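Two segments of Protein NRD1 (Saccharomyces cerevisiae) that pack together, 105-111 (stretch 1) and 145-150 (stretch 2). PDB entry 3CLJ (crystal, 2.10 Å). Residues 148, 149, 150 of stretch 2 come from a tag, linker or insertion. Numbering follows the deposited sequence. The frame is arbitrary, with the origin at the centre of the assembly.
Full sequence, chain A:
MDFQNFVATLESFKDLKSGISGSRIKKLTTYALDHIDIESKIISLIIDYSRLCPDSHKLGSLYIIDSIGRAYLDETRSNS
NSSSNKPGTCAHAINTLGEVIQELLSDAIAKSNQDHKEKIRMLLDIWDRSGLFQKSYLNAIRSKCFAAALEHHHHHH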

ATOM      1  N   LEU A 105      -8.815   0.293  -0.734  1.00 43.67           N
ATOM      2  CA  LEU A 105      -9.138   1.334  -1.741  1.00 44.41           C
ATOM      3  C   LEU A 105     -10.488   1.997  -1.556  1.00 44.65           C
ATOM      4  O   LEU A 105     -10.578   3.221  -1.631  1.00 45.16           O
ATOM      5  N   SER A 106     -11.555   1.197  -1.362  1.00 45.42           N
ATOM      6  CA  SER A 106     -12.887   1.759  -1.197  1.00 45.15           C
ATOM      7  C   SER A 106     -12.914   2.729  -0.035  1.00 44.69           C
ATOM      8  O   SER A 106     -13.472   3.814  -0.165  1.00 44.28           O
ATOM      9  N   ASP A 107     -12.328   2.331   1.094  1.00 43.81           N
ATOM     10  CA  ASP A 107     -12.273   3.198   2.256  1.00 44.72           C
ATOM     11  C   ASP A 107     -11.397   4.443   2.005  1.00 44.28           C
ATOM     12  O   ASP A 107     -11.774   5.534   2.387  1.00 44.55           O
ATOM     13  N   ALA A 108     -10.221   4.270   1.412  1.00 44.50           N
ATOM     14  CA  ALA A 108      -9.339   5.422   1.157  1.00 43.98           C
ATOM     15  C   ALA A 108     -10.063   6.446   0.282  1.00 44.19           C
ATOM     16  O   ALA A 108     -10.004   7.646   0.570  1.00 43.71           O
ATOM     17  N   ILE A 109     -10.768   5.954  -0.770  1.00 44.15           N
ATOM     18  CA  ILE A 109     -11.487   6.822  -1.707  1.00 44.20           C
ATOM     19  C   ILE A 109     -12.610   7.573  -0.985  1.00 44.92           C
ATOM     20  O   ILE A 109     -12.724   8.808  -1.105  1.00 45.93           O
ATOM     21  N   ALA A 110     -13.391   6.841  -0.188  1.00 45.51           N
ATOM     22  CA  ALA A 110     -14.547   7.383   0.568  1.00 45.81           C
ATOM     23  C   ALA A 110     -14.086   8.468   1.576  1.00 46.35           C
ATOM     24  O   ALA A 110     -14.801   9.392   1.898  1.00 47.15           O
ATOM     25  N   LYS A 111     -12.885   8.332   2.098  1.00 46.61           N
ATOM     26  CA  LYS A 111     -12.415   9.276   3.080  1.00 46.82           C
ATOM     27  C   LYS A 111     -11.545  10.415   2.513  1.00 46.83           C
ATOM     28  O   LYS A 111     -11.181  11.331   3.234  1.00 46.32           O
ATOM     29  N   CYS A 145     -17.684   7.831 -10.494  1.00 48.13           N
ATOM     30  CA  CYS A 145     -19.004   7.489 -10.041  1.00 49.20           C
ATOM     31  C   CYS A 145     -18.954   6.680  -8.769  1.00 49.85           C
ATOM     32  O   CYS A 145     -19.850   6.805  -7.947  1.00 49.31           O
ATOM     33  N   PHE A 146     -17.887   5.877  -8.613  1.00 51.31           N
ATOM     34  CA  PHE A 146     -17.688   5.001  -7.437  1.00 52.70           C
ATOM     35  C   PHE A 146     -17.563   5.842  -6.207  1.00 54.82           C
ATOM     36  O   PHE A 146     -18.204   5.551  -5.160  1.00 53.92           O
ATOM     37  N   ALA A 147     -16.683   6.855  -6.358  1.00 57.00           N
ATOM     38  CA  ALA A 147     -16.297   7.796  -5.290  1.00 59.43           C
ATOM     39  C   ALA A 147     -17.548   8.542  -4.764  1.00 61.38           C
ATOM     40  O   ALA A 147     -17.747   8.615  -3.535  1.00 62.64           O
ATOM     41  N   ALA A 148     -18.378   9.033  -5.704  1.00 62.46           N
ATOM     42  CA  ALA A 148     -19.626   9.743  -5.454  1.00 64.01           C
ATOM     43  C   ALA A 148     -20.700   8.884  -4.792  1.00 65.05           C
ATOM     44  O   ALA A 148     -21.458   9.369  -3.949  1.00 65.71           O
ATOM     45  N   ALA A 149     -20.794   7.622  -5.203  1.00 66.08           N
ATOM     46  CA  ALA A 149     -21.709   6.660  -4.576  1.00 67.09           C
ATOM     47  C   ALA A 149     -21.347   6.331  -3.103  1.00 68.12           C
ATOM     48  O   ALA A 149     -22.174   5.779  -2.378  1.00 69.06           O
ATOM     49  N   LEU A 150     -20.137   6.690  -2.663  1.00 68.88           N
ATOM     50  CA  LEU A 150     -19.683   6.448  -1.273  1.00 69.52           C
ATOM     51  C   LEU A 150     -19.971   7.610  -0.306  1.00 70.03           C
ATOM     52  O   LEU A 150     -20.486   8.674  -0.696  1.00 70.19           O
TER

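Ile-109 lies at the apolar centre of this contact. Its CA-to-CB bond points toward stretch 2, and the side chain is buried, with chi1 in m and chi2 in t. In this rotamer it meets three residues. Its CG2 packs 3.6 Å from CB of Ala-147, and the same CG2 lies 4.0 Å from CD1 of Leu-150. Its CD1 sits 4.0 Å from CE2 of Phe-146. The small side chain of Ala-147 points sideways, and the CA atoms of Ile-109 and Ala-147 are 6.1 Å apart. The helix axes approach to 9.1 Å and cross at -73°. The two stretches bury 251 Å² in all, both sides summed.

Phe-146 and Leu-150 also point toward stretch 1. Phe-146 has chi1 in t and chi2 at 74°. Leu-150 comes from an expression tag, so its contacts belong to the construct. Its chi1 is m and its chi2 t. Its CD1 reaches CB of Ala-110 at 3.8 Å. Ala-110 itself points sideways and is exposed.

The polar edge is formed by Ser-106, which points sideways with chi1 in m. Its OG lies 3.1 Å from CZ of Phe-146, at the ring edge and near the ring plane. This OG is hydrogen-bonded elsewhere in the structure. The backbone O of Ser-106 is 3.4 Å from CD1 of Leu-150, but that oxygen already accepts a helical hydrogen bond from N of Ala-110 at 3.0 Å. No hydrogen bond or salt bridge joins the two stretches; the direct contacts are van der Waals in kind.

Farther out, Asp-107 points away from stretch 2. Its OD1 forms a salt bridge with NZ of Lys-111 at 3.0 Å, four residues further along the chain. Neither residue touches stretch 2.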

ATOM      1  CB  LEU A 105      -9.124   0.733  -3.166  1.00 43.89           C
ATOM      2  CG  LEU A 105      -7.704   0.475  -3.699  1.00 42.50           C
ATOM      3  CD1 LEU A 105      -7.737  -0.623  -4.850  1.00 40.16           C
ATOM      4  CD2 LEU A 105      -7.011   1.794  -4.138  1.00 40.00           C
ATOM      5  CB  SER A 106     -13.968   0.659  -1.032  1.00 45.25           C
ATOM      6  OG  SER A 106     -13.863  -0.182  -2.188  1.00 50.59           O
ATOM      7  CB  ASP A 107     -11.746   2.450   3.495  1.00 44.13           C
ATOM      8  CG  ASP A 107     -12.036   3.181   4.774  1.00 47.86           C
ATOM      9  OD1 ASP A 107     -13.181   3.692   4.919  1.00 51.63           O
ATOM     10  OD2 ASP A 107     -11.168   3.189   5.679  1.00 49.33           O
ATOM     11  CB  ALA A 108      -8.000   4.970   0.508  1.00 42.49           C
ATOM     12  CB  ILE A 109     -11.975   6.069  -2.938  1.00 44.72           C
ATOM     13  CG1 ILE A 109     -10.784   5.761  -3.853  1.00 43.53           C
ATOM     14  CG2 ILE A 109     -13.040   6.881  -3.691  1.00 43.23           C
ATOM     15  CD1 ILE A 109     -11.073   4.635  -4.909  1.00 43.18           C
ATOM     16  CB  ALA A 110     -15.251   6.250   1.315  1.00 44.68           C
ATOM     17  CB  LYS A 111     -11.698   8.496   4.174  1.00 46.47           C
ATOM     18  CG  LYS A 111     -12.661   7.595   4.998  1.00 47.13           C
ATOM     19  CD  LYS A 111     -11.864   6.725   5.988  1.00 47.50           C
ATOM     20  CE  LYS A 111     -12.696   6.345   7.210  1.00 50.59           C
ATOM     21  NZ  LYS A 111     -14.025   5.802   6.835  1.00 47.88           N
ATOM     22  CB  CYS A 145     -19.706   6.709 -11.134  1.00 47.97           C
ATOM     23  SG  CYS A 145     -19.966   7.805 -12.558  1.00 50.14           S
ATOM     24  CB  PHE A 146     -16.409   4.189  -7.556  1.00 52.21           C
ATOM     25  CG  PHE A 146     -16.069   3.386  -6.321  1.00 51.90           C
ATOM     26  CD1 PHE A 146     -16.793   2.225  -5.995  1.00 55.22           C
ATOM     27  CD2 PHE A 146     -15.000   3.741  -5.509  1.00 53.68           C
ATOM     28  CE1 PHE A 146     -16.454   1.422  -4.861  1.00 53.56           C
ATOM     29  CE2 PHE A 146     -14.665   2.963  -4.368  1.00 54.03           C
ATOM     30  CZ  PHE A 146     -15.409   1.788  -4.060  1.00 51.63           C
ATOM     31  CB  ALA A 147     -15.233   8.753  -5.798  1.00 57.80           C
ATOM     32  CB  ALA A 148     -20.173  10.326  -6.779  1.00 63.73           C
ATOM     33  CB  ALA A 149     -21.836   5.374  -5.434  1.00 66.43           C
ATOM     34  CB  LEU A 150     -18.177   6.110  -1.238  1.00 69.38           C
ATOM     35  CG  LEU A 150     -17.657   4.829  -1.934  1.00 68.97           C
ATOM     36  CD1 LEU A 150     -16.090   4.861  -2.129  1.00 68.05           C
ATOM     37  CD2 LEU A 150     -18.107   3.533  -1.239  1.00 66.95           C
TER